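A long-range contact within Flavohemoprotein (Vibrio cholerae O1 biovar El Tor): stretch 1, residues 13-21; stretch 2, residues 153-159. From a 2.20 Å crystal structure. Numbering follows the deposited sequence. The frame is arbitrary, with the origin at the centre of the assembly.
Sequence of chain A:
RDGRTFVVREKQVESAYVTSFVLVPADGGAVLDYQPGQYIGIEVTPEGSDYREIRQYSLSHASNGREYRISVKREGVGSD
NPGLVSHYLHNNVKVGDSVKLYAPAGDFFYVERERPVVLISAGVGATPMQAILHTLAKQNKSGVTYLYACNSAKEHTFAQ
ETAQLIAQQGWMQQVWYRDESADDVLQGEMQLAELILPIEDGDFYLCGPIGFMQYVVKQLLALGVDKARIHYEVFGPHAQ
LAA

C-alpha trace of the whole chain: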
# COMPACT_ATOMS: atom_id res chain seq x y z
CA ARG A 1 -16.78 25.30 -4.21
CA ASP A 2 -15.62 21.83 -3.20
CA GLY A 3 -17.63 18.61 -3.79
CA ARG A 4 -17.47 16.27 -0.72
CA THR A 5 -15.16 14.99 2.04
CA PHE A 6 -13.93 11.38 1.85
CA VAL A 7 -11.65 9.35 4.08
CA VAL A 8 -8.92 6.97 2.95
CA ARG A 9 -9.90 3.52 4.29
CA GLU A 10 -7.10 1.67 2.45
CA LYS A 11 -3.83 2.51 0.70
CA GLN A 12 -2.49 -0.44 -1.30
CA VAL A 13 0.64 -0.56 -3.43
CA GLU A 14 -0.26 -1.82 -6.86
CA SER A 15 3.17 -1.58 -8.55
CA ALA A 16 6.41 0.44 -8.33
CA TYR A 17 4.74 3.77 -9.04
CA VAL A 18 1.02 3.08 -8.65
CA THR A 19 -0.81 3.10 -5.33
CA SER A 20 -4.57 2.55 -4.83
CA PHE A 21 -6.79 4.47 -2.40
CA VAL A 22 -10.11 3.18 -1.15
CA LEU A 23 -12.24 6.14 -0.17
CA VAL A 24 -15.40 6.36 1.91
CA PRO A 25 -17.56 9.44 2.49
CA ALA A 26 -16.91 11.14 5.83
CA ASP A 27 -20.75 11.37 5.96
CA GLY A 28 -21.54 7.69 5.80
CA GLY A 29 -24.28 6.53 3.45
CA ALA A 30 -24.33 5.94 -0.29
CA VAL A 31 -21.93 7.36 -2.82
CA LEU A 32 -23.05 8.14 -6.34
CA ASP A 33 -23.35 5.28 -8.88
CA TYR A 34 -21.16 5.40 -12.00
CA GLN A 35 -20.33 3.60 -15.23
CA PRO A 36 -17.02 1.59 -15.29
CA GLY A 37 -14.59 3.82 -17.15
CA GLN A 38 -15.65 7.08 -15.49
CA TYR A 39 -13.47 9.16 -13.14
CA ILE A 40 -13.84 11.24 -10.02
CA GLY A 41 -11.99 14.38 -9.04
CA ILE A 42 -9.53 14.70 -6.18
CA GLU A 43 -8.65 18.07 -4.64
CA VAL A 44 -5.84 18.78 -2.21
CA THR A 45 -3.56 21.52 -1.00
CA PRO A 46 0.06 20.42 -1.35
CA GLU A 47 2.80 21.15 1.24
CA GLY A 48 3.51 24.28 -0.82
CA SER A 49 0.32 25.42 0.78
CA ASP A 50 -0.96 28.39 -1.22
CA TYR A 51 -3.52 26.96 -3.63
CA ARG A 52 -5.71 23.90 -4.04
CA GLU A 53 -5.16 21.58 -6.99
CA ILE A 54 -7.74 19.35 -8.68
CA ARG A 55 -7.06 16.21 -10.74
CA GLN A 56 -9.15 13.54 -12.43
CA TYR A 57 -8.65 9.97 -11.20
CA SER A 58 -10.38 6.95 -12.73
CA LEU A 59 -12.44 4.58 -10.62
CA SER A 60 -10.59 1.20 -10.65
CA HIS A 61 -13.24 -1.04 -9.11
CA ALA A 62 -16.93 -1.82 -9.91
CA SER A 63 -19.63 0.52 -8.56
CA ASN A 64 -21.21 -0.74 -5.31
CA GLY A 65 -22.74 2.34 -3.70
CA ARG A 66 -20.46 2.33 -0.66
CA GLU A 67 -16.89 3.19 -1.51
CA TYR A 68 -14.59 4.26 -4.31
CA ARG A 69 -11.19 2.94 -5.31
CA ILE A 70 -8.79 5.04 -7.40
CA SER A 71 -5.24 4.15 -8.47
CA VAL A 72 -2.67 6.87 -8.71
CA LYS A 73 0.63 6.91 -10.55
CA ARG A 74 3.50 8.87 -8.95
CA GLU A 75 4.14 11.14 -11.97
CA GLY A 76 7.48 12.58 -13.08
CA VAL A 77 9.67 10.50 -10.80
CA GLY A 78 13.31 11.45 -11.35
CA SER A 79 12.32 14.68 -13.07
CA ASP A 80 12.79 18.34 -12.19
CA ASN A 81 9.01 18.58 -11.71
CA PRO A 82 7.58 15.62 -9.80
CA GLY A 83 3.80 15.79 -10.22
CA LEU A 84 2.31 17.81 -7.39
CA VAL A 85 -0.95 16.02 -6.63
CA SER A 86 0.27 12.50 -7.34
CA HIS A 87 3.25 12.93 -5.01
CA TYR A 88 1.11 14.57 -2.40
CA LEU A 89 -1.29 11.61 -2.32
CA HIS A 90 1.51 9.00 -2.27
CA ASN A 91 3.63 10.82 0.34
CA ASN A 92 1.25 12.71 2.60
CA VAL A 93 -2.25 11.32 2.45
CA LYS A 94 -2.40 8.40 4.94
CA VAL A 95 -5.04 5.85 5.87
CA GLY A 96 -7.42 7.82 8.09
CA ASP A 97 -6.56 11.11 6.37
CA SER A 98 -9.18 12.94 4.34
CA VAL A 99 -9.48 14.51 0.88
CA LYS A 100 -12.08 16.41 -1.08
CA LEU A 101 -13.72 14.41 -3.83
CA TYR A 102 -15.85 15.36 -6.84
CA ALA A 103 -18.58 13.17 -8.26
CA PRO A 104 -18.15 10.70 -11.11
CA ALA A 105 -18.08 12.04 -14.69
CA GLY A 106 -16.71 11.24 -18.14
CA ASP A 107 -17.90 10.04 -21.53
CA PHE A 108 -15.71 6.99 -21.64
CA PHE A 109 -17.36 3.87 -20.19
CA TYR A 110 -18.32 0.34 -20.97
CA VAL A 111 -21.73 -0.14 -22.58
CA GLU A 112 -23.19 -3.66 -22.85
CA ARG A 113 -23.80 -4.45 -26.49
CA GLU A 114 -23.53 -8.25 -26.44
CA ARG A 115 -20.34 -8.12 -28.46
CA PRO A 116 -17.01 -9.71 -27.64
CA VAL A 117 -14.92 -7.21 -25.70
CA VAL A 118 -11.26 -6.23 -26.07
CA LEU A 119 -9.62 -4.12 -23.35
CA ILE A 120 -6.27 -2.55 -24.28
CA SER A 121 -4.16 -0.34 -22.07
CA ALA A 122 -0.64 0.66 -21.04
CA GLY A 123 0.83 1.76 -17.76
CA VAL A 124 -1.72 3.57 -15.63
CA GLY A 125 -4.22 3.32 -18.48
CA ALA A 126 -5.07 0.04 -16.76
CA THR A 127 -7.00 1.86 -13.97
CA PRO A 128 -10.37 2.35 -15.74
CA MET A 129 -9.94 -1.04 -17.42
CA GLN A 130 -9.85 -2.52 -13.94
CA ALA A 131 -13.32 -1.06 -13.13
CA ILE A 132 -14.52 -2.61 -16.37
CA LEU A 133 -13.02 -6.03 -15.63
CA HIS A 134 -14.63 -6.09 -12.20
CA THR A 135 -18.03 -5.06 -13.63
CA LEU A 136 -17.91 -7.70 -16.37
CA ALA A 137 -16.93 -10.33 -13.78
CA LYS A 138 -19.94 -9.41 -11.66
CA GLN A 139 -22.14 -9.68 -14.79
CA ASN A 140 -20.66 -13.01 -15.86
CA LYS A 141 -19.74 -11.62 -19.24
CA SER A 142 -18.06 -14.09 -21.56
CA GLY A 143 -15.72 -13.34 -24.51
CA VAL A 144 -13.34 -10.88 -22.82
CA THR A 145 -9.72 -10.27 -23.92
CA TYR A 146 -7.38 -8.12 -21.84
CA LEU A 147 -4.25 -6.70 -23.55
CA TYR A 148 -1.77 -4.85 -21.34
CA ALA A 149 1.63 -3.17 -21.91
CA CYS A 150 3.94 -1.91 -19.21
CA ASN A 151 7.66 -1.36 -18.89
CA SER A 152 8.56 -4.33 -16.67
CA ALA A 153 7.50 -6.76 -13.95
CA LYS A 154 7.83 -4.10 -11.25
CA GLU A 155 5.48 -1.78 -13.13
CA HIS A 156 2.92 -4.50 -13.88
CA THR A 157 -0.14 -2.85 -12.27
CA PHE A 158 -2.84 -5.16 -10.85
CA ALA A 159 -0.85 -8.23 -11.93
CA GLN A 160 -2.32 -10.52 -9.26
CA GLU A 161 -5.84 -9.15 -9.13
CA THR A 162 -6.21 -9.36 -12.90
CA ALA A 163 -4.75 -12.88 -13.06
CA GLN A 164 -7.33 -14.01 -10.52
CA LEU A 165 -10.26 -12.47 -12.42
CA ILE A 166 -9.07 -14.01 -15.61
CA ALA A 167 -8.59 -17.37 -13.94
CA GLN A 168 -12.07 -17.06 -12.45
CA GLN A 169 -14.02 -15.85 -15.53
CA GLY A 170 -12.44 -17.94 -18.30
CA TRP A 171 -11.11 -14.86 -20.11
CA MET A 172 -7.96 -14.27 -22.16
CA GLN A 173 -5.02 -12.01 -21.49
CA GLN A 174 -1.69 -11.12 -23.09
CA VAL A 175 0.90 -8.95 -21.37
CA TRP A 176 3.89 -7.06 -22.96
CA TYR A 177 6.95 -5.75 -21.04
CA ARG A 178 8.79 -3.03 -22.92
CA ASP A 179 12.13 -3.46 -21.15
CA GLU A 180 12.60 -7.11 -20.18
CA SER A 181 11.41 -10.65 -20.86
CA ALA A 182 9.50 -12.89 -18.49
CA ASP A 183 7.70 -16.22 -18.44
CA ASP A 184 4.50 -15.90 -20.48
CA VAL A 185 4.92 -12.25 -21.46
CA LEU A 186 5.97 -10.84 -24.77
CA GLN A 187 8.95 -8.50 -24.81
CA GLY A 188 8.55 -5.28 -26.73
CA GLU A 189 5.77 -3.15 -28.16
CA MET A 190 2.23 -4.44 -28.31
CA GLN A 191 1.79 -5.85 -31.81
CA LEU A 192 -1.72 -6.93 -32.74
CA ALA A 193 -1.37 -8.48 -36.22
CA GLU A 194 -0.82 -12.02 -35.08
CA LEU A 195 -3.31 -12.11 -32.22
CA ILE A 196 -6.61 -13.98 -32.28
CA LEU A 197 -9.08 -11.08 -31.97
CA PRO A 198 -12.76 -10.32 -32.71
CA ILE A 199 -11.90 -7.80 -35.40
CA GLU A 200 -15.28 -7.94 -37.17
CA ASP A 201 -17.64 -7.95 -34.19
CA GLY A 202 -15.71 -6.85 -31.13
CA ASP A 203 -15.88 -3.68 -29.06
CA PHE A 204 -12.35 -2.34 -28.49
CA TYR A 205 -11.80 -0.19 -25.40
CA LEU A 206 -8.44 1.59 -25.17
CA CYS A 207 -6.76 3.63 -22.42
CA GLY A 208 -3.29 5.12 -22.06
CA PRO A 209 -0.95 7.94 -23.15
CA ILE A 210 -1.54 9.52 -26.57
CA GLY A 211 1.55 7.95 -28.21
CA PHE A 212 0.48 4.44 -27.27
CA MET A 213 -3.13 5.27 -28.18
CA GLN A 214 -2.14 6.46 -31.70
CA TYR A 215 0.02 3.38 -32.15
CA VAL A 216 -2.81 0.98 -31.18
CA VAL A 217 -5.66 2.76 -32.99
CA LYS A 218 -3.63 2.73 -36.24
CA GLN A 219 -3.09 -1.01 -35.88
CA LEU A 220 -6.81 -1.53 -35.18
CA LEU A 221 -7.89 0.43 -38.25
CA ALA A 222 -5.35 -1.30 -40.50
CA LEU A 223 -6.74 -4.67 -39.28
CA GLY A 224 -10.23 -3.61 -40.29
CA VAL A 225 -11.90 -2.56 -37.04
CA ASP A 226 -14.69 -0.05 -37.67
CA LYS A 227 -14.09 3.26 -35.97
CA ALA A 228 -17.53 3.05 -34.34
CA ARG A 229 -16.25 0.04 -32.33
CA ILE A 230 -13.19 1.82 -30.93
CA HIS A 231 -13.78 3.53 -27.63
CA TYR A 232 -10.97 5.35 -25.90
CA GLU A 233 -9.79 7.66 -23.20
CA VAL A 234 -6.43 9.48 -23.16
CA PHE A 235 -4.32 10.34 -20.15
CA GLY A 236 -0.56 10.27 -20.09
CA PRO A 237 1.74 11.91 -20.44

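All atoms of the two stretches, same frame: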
# COMPACT_ATOMS: atom_id res chain seq x y z
N VAL A 13 -0.33 -0.68 -2.35
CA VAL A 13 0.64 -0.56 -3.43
C VAL A 13 0.25 -1.51 -4.53
O VAL A 13 0.13 -2.69 -4.32
CB VAL A 13 2.05 -0.87 -2.94
CG1 VAL A 13 3.06 -0.75 -4.09
CG2 VAL A 13 2.41 0.07 -1.82
N GLU A 14 0.06 -0.98 -5.73
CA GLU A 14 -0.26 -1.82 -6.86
C GLU A 14 0.97 -2.20 -7.68
O GLU A 14 1.02 -3.28 -8.23
CB GLU A 14 -1.28 -1.15 -7.79
CG GLU A 14 -2.58 -0.79 -7.12
CD GLU A 14 -3.38 -2.03 -6.68
OE1 GLU A 14 -2.92 -3.18 -6.92
OE2 GLU A 14 -4.50 -1.86 -6.12
N SER A 15 1.94 -1.30 -7.80
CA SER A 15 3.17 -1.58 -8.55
C SER A 15 4.16 -0.51 -8.15
O SER A 15 3.84 0.26 -7.25
CB SER A 15 2.94 -1.59 -10.07
OG SER A 15 2.30 -0.42 -10.53
N ALA A 16 5.35 -0.50 -8.74
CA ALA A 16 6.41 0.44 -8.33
C ALA A 16 5.93 1.88 -8.20
O ALA A 16 6.28 2.58 -7.27
CB ALA A 16 7.60 0.38 -9.29
N TYR A 17 5.10 2.36 -9.11
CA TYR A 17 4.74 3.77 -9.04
C TYR A 17 3.23 4.02 -8.83
O TYR A 17 2.79 5.17 -8.71
CB TYR A 17 5.21 4.45 -10.31
CG TYR A 17 6.69 4.25 -10.55
CD1 TYR A 17 7.63 4.78 -9.67
CD2 TYR A 17 7.15 3.54 -11.64
CE1 TYR A 17 8.99 4.61 -9.87
CE2 TYR A 17 8.51 3.38 -11.88
CZ TYR A 17 9.42 3.91 -10.98
OH TYR A 17 10.75 3.73 -11.20
N VAL A 18 2.46 2.95 -8.76
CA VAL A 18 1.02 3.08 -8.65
C VAL A 18 0.54 2.57 -7.28
O VAL A 18 0.85 1.44 -6.85
CB VAL A 18 0.29 2.32 -9.75
CG1 VAL A 18 -1.24 2.36 -9.50
CG2 VAL A 18 0.66 2.85 -11.15
N THR A 19 -0.22 3.41 -6.62
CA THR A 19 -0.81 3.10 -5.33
C THR A 19 -2.32 3.35 -5.37
O THR A 19 -2.77 4.37 -5.90
CB THR A 19 -0.11 3.94 -4.23
OG1 THR A 19 1.19 3.36 -3.99
CG2 THR A 19 -0.93 3.95 -2.89
N SER A 20 -3.11 2.40 -4.86
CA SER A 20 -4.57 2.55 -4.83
C SER A 20 -5.03 3.21 -3.52
O SER A 20 -4.41 3.03 -2.48
CB SER A 20 -5.29 1.20 -4.96
OG SER A 20 -5.39 0.77 -6.29
N PHE A 21 -6.15 3.92 -3.58
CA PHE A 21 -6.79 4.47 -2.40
C PHE A 21 -8.26 4.07 -2.40
O PHE A 21 -8.97 4.34 -3.36
CB PHE A 21 -6.75 6.01 -2.42
CG PHE A 21 -5.36 6.58 -2.40
CD1 PHE A 21 -4.85 7.17 -1.25
CD2 PHE A 21 -4.56 6.54 -3.55
CE1 PHE A 21 -3.55 7.71 -1.23
CE2 PHE A 21 -3.27 7.08 -3.54
CZ PHE A 21 -2.77 7.67 -2.37
N ALA A 153 8.20 -6.04 -15.00
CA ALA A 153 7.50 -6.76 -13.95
C ALA A 153 7.16 -5.81 -12.80
O ALA A 153 6.03 -5.81 -12.31
CB ALA A 153 8.31 -8.00 -13.44
N LYS A 154 8.12 -4.99 -12.38
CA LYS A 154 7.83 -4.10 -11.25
C LYS A 154 6.77 -3.04 -11.55
O LYS A 154 6.20 -2.45 -10.63
CB LYS A 154 9.09 -3.45 -10.70
CG LYS A 154 9.66 -2.31 -11.54
CD LYS A 154 10.75 -1.60 -10.72
CE LYS A 154 11.31 -0.37 -11.47
NZ LYS A 154 12.04 -0.75 -12.72
N GLU A 155 6.51 -2.77 -12.82
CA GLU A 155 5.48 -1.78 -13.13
C GLU A 155 4.17 -2.47 -13.58
O GLU A 155 3.30 -1.84 -14.17
CB GLU A 155 5.98 -0.79 -14.20
CG GLU A 155 7.16 0.04 -13.79
CD GLU A 155 7.43 1.22 -14.75
OE1 GLU A 155 6.48 1.92 -15.20
OE2 GLU A 155 8.62 1.46 -15.08
N HIS A 156 4.05 -3.76 -13.33
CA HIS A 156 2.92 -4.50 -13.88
C HIS A 156 1.69 -4.31 -12.97
O HIS A 156 1.41 -5.14 -12.10
CB HIS A 156 3.31 -5.98 -13.99
CG HIS A 156 2.28 -6.85 -14.64
ND1 HIS A 156 2.54 -8.15 -15.02
CD2 HIS A 156 0.98 -6.62 -14.95
CE1 HIS A 156 1.45 -8.67 -15.57
NE2 HIS A 156 0.49 -7.76 -15.53
N THR A 157 0.95 -3.23 -13.17
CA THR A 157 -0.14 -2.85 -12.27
C THR A 157 -1.29 -3.86 -12.23
O THR A 157 -1.75 -4.29 -13.27
CB THR A 157 -0.67 -1.50 -12.72
OG1 THR A 157 0.41 -0.55 -12.72
CG2 THR A 157 -1.83 -1.01 -11.81
N PHE A 158 -1.75 -4.21 -11.03
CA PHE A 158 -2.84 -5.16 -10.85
C PHE A 158 -2.51 -6.58 -11.28
O PHE A 158 -3.44 -7.34 -11.58
CB PHE A 158 -4.10 -4.73 -11.62
CG PHE A 158 -4.61 -3.39 -11.23
CD1 PHE A 158 -4.87 -3.09 -9.91
CD2 PHE A 158 -4.83 -2.40 -12.20
CE1 PHE A 158 -5.37 -1.83 -9.55
CE2 PHE A 158 -5.31 -1.14 -11.84
CZ PHE A 158 -5.58 -0.86 -10.52
N ALA A 159 -1.22 -6.94 -11.33
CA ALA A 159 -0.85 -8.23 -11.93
C ALA A 159 -1.67 -9.37 -11.30
O ALA A 159 -2.29 -10.16 -12.00
CB ALA A 159 0.64 -8.52 -11.74

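Any two residues that touch are at least 137 positions apart in the sequence. The contact is compact and buries 421 Å² in all. Lys154, Phe158 and Thr157 give up the most surface, and the contact is best read through them.

Lys154 contributes with both its backbone and its side chain. Its carbonyl accepts a hydrogen bond from stretch 1: Ala16 N lies 2.8 Å from Lys154 O, and the N-H...O angle of 167° is nearly straight. The same carbonyl oxygen, Lys154 O, is 3.4 Å from Ser15 CB. The lysine side chain starts sideways, with chi1 at 76° (p), and is then extended through chi2 and chi3. Its aliphatic part packs on stretch 1. Lys154 CD is 4.0 Å from Ala16 CB, and Lys154 CE is 4.1 Å from Tyr17 OH. The small methyl of Ala16 points toward stretch 2 and offers a nonpolar surface to the lysine methylenes. Next to this, Tyr17 brings its ring edge to Glu155, with Tyr17 CE2 3.7 Å from Glu155 OE2.

Thr157 forms the second polar link. Thr157 OG1 is hydrogen-bonded to Ser15 OG at 2.9 Å; either hydroxyl could be the donor. Ser15 points its side chain toward stretch 2, and chi1 at 52° (p) places the hydroxyl for this bond. Both residues are buried, so the pairing gives each hydroxyl a polar partner away from solvent. Threonine also has a methyl group to pack: Thr157 CG2 is 4.1 Å from Glu14 CB. Val18 adds a nonpolar neighbour, with Val18 CG2 3.8 Å from Thr157 OG1.

Phe158 sits at the N-cap position, just before a helix, within a type II turn from His156 to Ala159. Its CA-to-CB bond points away from stretch 1, yet the end of the side chain comes nearer. With chi1 at -59° (m), the ring reaches the Glu14 side chain, and Phe158 CE1 is 3.5 Å from Glu14 CD. Ser20 OG lies at the ring edge, 4.2 Å from Phe158 CE1. Glu14 is held from its own side, where Ser20 OG donates a hydrogen bond to Glu14 OE2 at 2.8 Å.

Backbone hydrogen bonds shape the turn in stretch 1. Glu14 N and Ser15 N both bond to Val18 O, at 2.8 and 3.1 Å. In stretch 2, His156 N bonds to Ala153 O at 3.0 Å, closing the chain around Lys154 and Glu155.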